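Local coordinates for probable aspartate aminotransferase 2 (Methanococcus jannaschii, PDB 2Z61) that catalyses pyridoxal-phosphate-dependent transfer of an amino group from alanine to a furan aldehyde phosphate, yielding pyruvate and the furan precursor of methanofuran, at the interface of chains A and B. Sequence-based numbering; all coordinates share one arbitrary frame. Chains: chain A/B, Probable aspartate aminotransferase 2.

Contact 1: the interface of chains A and B. Residues chain A 103, 107, 132-133, 247; chain B 3, 6, 132.
At the rim of the B:Phe132 ring, in its plane, sits the side-chain hydroxyl of A:Ser107, with OG 3.6 Å from the ring carbon CZ. The same hydroxyl lies over one face of A:Phe103, displaced toward that ring's rim, while A:Phe132 comes in plane to the edge of A:Phe103 through its own CD2. These aromatic groups belong to the dimer interface of a class-I (fold type I) aminotransferase, an enzyme that works as a homodimer. B:Phe132, the last residue of helix 125-132, has CG opposite its main-chain N (chi1 -176°), which points the ring away from its own backbone toward chain A, where CE1 and CZ make the contacts. Besides A:Ser107, CZ meets the methyl CD2 of A:Leu133 at 4.0 Å, the two side chains slanting past each other. On its CE1 side the ring meets CD2 of A:Leu247, whose side chain crosses it at nearly a right angle. That same methyl packs 3.8 Å from CD2 of B:Leu6, again crosswise, so one branched leucine serves two partners. A:Ser107 suits its position on the face of helix 98-109 turned toward the ring because it is small and can satisfy its own hydroxyl: OG donates to the carbonyl O of A:Phe103, one turn back in the helix, at 2.9 Å, approaching from above the carbonyl plane. The backbone O of A:Ser107 accepts a hydrogen bond from the hydroxyl OG of B:Ser3 at 2.7 Å, in the carbonyl plane with a C=O...OG angle of 150°. B:Ser3 holds OG between its backbone N and carbonyl carbon (chi1 66°), which turns it toward that acceptor. A glycine in place of A:Ser107 has neither CB nor OG, which would probably open a gap at the rim of B:Phe132 and leave the A:Phe103 carbonyl without this hydroxyl donor.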
loop_
_atom_site.group_PDB
_atom_site.type_symbol
_atom_site.label_atom_id
_atom_site.label_comp_id
_atom_site.label_asym_id
_atom_site.label_seq_id
_atom_site.Cartn_x
_atom_site.Cartn_y
_atom_site.Cartn_z
ATOM N N PHE A 103 9.795 1.150 -1.013
ATOM C CA PHE A 103 9.601 2.448 -0.378
ATOM C C PHE A 103 9.894 2.406 1.121
ATOM O O PHE A 103 10.566 3.282 1.653
ATOM C CB PHE A 103 8.180 2.960 -0.597
ATOM C CG PHE A 103 7.955 4.324 -0.020
ATOM C CD1 PHE A 103 8.437 5.454 -0.675
ATOM C CD2 PHE A 103 7.321 4.479 1.206
ATOM C CE1 PHE A 103 8.291 6.715 -0.111
ATOM C CE2 PHE A 103 7.172 5.740 1.775
ATOM C CZ PHE A 103 7.658 6.855 1.116
ATOM N N SER A 107 12.872 4.353 3.268
ATOM C CA SER A 107 12.449 5.203 4.387
ATOM C C SER A 107 13.181 4.938 5.692
ATOM O O SER A 107 13.503 5.867 6.432
ATOM C CB SER A 107 10.946 5.043 4.657
ATOM O OG SER A 107 10.163 5.449 3.548
ATOM N N PHE A 132 11.699 12.051 -3.067
ATOM C CA PHE A 132 10.606 12.182 -2.111
ATOM C C PHE A 132 11.104 12.186 -0.668
ATOM O O PHE A 132 10.577 12.918 0.172
ATOM C CB PHE A 132 9.601 11.040 -2.292
ATOM C CG PHE A 132 8.391 11.145 -1.398
ATOM C CD1 PHE A 132 7.245 11.810 -1.826
ATOM C CD2 PHE A 132 8.393 10.569 -0.128
ATOM C CE1 PHE A 132 6.109 11.900 -1.007
ATOM C CE2 PHE A 132 7.264 10.652 0.704
ATOM C CZ PHE A 132 6.118 11.319 0.260
ATOM N N LEU A 133 12.115 11.366 -0.387
ATOM C CA LEU A 133 12.675 11.275 0.962
ATOM C C LEU A 133 13.794 12.284 1.230
ATOM O O LEU A 133 14.514 12.170 2.223
ATOM C CB LEU A 133 13.179 9.853 1.222
ATOM C CG LEU A 133 12.106 8.758 1.237
ATOM C CD1 LEU A 133 12.761 7.381 1.278
ATOM C CD2 LEU A 133 11.201 8.949 2.445
ATOM N N LEU A 247 6.452 1.170 10.049
ATOM C CA LEU A 247 5.936 1.856 8.872
ATOM C C LEU A 247 4.711 1.108 8.345
ATOM O O LEU A 247 3.696 1.718 7.996
ATOM C CB LEU A 247 7.007 1.921 7.780
ATOM C CG LEU A 247 8.189 2.857 8.032
ATOM C CD1 LEU A 247 9.257 2.612 6.992
ATOM C CD2 LEU A 247 7.722 4.310 7.988
ATOM N N SER B 3 17.307 5.830 9.861
ATOM C CA SER B 3 17.063 7.214 9.466
ATOM C C SER B 3 16.437 8.019 10.601
ATOM O O SER B 3 15.882 7.457 11.542
ATOM C CB SER B 3 16.125 7.258 8.266
ATOM O OG SER B 3 14.845 6.781 8.636
ATOM N N LEU B 6 12.433 7.481 11.036
ATOM C CA LEU B 6 12.025 6.297 11.779
ATOM C C LEU B 6 12.309 6.409 13.262
ATOM O O LEU B 6 11.729 5.682 14.069
ATOM C CB LEU B 6 12.716 5.055 11.214
ATOM C CG LEU B 6 11.864 4.202 10.270
ATOM C CD1 LEU B 6 10.825 3.447 11.078
ATOM C CD2 LEU B 6 11.195 5.089 9.227
ATOM N N PHE B 132 6.477 12.308 9.902
ATOM C CA PHE B 132 7.190 11.668 8.802
ATOM C C PHE B 132 7.405 12.619 7.628
ATOM O O PHE B 132 8.456 12.589 6.985
ATOM C CB PHE B 132 6.423 10.434 8.317
ATOM C CG PHE B 132 7.133 9.661 7.235
ATOM C CD1 PHE B 132 7.996 8.617 7.557
ATOM C CD2 PHE B 132 6.933 9.970 5.891
ATOM C CE1 PHE B 132 8.651 7.881 6.557
ATOM C CE2 PHE B 132 7.581 9.244 4.879
ATOM C CZ PHE B 132 8.442 8.195 5.216
#

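Contact 2: the interface of chains A and B. Residues chain A 109, 156, 185, 239; chain B 1.
B:Met1 lays its side chain across those of A:Tyr185 and A:Glu239, meeting each at about a right angle. It is the first residue of an N-terminal arm that reaches over the partner subunit, a feature familiar in aminotransferase dimers of this family. The two partners are met by different stretches of the methionine. Its base crosses the phenol end of A:Tyr185, where the modelled approach of CB to OH is too tight to be trusted in detail; farther out, the thioether sulfur SD of B:Met1 comes to the carboxylate of A:Glu239, 3.2 Å from OE1, a packing contact and not a hydrogen bond. The methionine places its sulfur there by turning CG between its backbone N and carbonyl carbon (chi1 35°) and then running straight to SD; the bend at the last torsion (chi3 69°) turns only the terminal methyl CE. An unbranched, flexible chain suits this place, since it can follow the surface between the two side chains. A:Glu239, near the start of helix 238-251, extends its chain beyond CG, which carries the acid out to the sulfur. A:Tyr185 opens strand 185-189, and its long, rigid ring reaches from the strand to the methionine. One face of that ring has CB of A:Ile109 4.2 Å above it, displaced toward the rim, so an aliphatic residue at the end of helix 98-109 backs the tyrosine. The carbonyl O of A:Ile109 accepts a hydrogen bond from the amine NZ of A:Lys156 at 2.9 Å, and the lysine, long enough to reach from strand 155-161, probably steadies this helix end as a second-shell residue.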
loop_
_atom_site.group_PDB
_atom_site.type_symbol
_atom_site.label_atom_id
_atom_site.label_comp_id
_atom_site.label_asym_id
_atom_site.label_seq_id
_atom_site.Cartn_x
_atom_site.Cartn_y
_atom_site.Cartn_z
ATOM N N ILE A 109 16.242 3.953 6.268
ATOM C CA ILE A 109 17.674 4.235 6.351
ATOM C C ILE A 109 18.159 5.518 5.675
ATOM O O ILE A 109 19.331 5.864 5.786
ATOM C CB ILE A 109 18.499 3.049 5.764
ATOM C CG1 ILE A 109 18.403 3.045 4.232
ATOM C CG2 ILE A 109 17.972 1.725 6.301
ATOM C CD1 ILE A 109 19.041 1.823 3.578
ATOM N N LYS A 156 24.890 6.841 0.907
ATOM C CA LYS A 156 24.273 6.008 1.936
ATOM C C LYS A 156 23.951 4.591 1.468
ATOM O O LYS A 156 24.096 3.625 2.225
ATOM C CB LYS A 156 22.984 6.674 2.434
ATOM C CG LYS A 156 22.461 6.134 3.748
ATOM C CD LYS A 156 23.423 6.462 4.878
ATOM C CE LYS A 156 22.746 6.384 6.229
ATOM N NZ LYS A 156 21.677 7.414 6.350
ATOM N N TYR A 185 24.910 0.500 2.751
ATOM C CA TYR A 185 23.704 -0.307 2.586
ATOM C C TYR A 185 23.455 -0.771 1.157
ATOM O O TYR A 185 23.583 0.001 0.215
ATOM C CB TYR A 185 22.458 0.452 3.073
ATOM C CG TYR A 185 22.347 0.543 4.569
ATOM C CD1 TYR A 185 22.582 1.746 5.229
ATOM C CD2 TYR A 185 22.049 -0.582 5.331
ATOM C CE1 TYR A 185 22.522 1.825 6.615
ATOM C CE2 TYR A 185 21.987 -0.513 6.716
ATOM C CZ TYR A 185 22.227 0.693 7.350
ATOM O OH TYR A 185 22.186 0.769 8.718
ATOM N N GLU A 239 16.988 -5.067 13.313
ATOM C CA GLU A 239 16.794 -3.623 13.435
ATOM C C GLU A 239 16.046 -3.008 12.264
ATOM O O GLU A 239 15.175 -2.163 12.454
ATOM C CB GLU A 239 18.133 -2.909 13.613
ATOM C CG GLU A 239 18.817 -3.226 14.934
ATOM C CD GLU A 239 20.116 -2.461 15.119
ATOM O OE1 GLU A 239 20.092 -1.216 15.007
ATOM O OE2 GLU A 239 21.156 -3.105 15.381
ATOM N N MET B 1 22.389 4.350 12.646
ATOM C CA MET B 1 22.199 3.660 11.339
ATOM C C MET B 1 20.815 3.916 10.741
ATOM O O MET B 1 20.692 4.210 9.550
ATOM C CB MET B 1 22.449 2.153 11.501
ATOM C CG MET B 1 22.008 1.575 12.839
ATOM S SD MET B 1 22.390 -0.193 13.005
ATOM C CE MET B 1 24.191 -0.163 13.117
#

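Contact 1 and contact 2 lie about 11 Å apart, measured between the centres of their C-alpha atoms, and form neighbouring patches of one dimer interface. On chain A both draw on helices 98-109 and 238-251; on chain B, the start of the chain passes from contact 2 into contact 1, where its first short helix, 4-8, begins. The N-terminal arm is thus held at more than one point against the other subunit. Because the interface is two-fold symmetric, both patches recur with the chains exchanged, and the exchanged arms probably help hold the two subunits of the homodimer together.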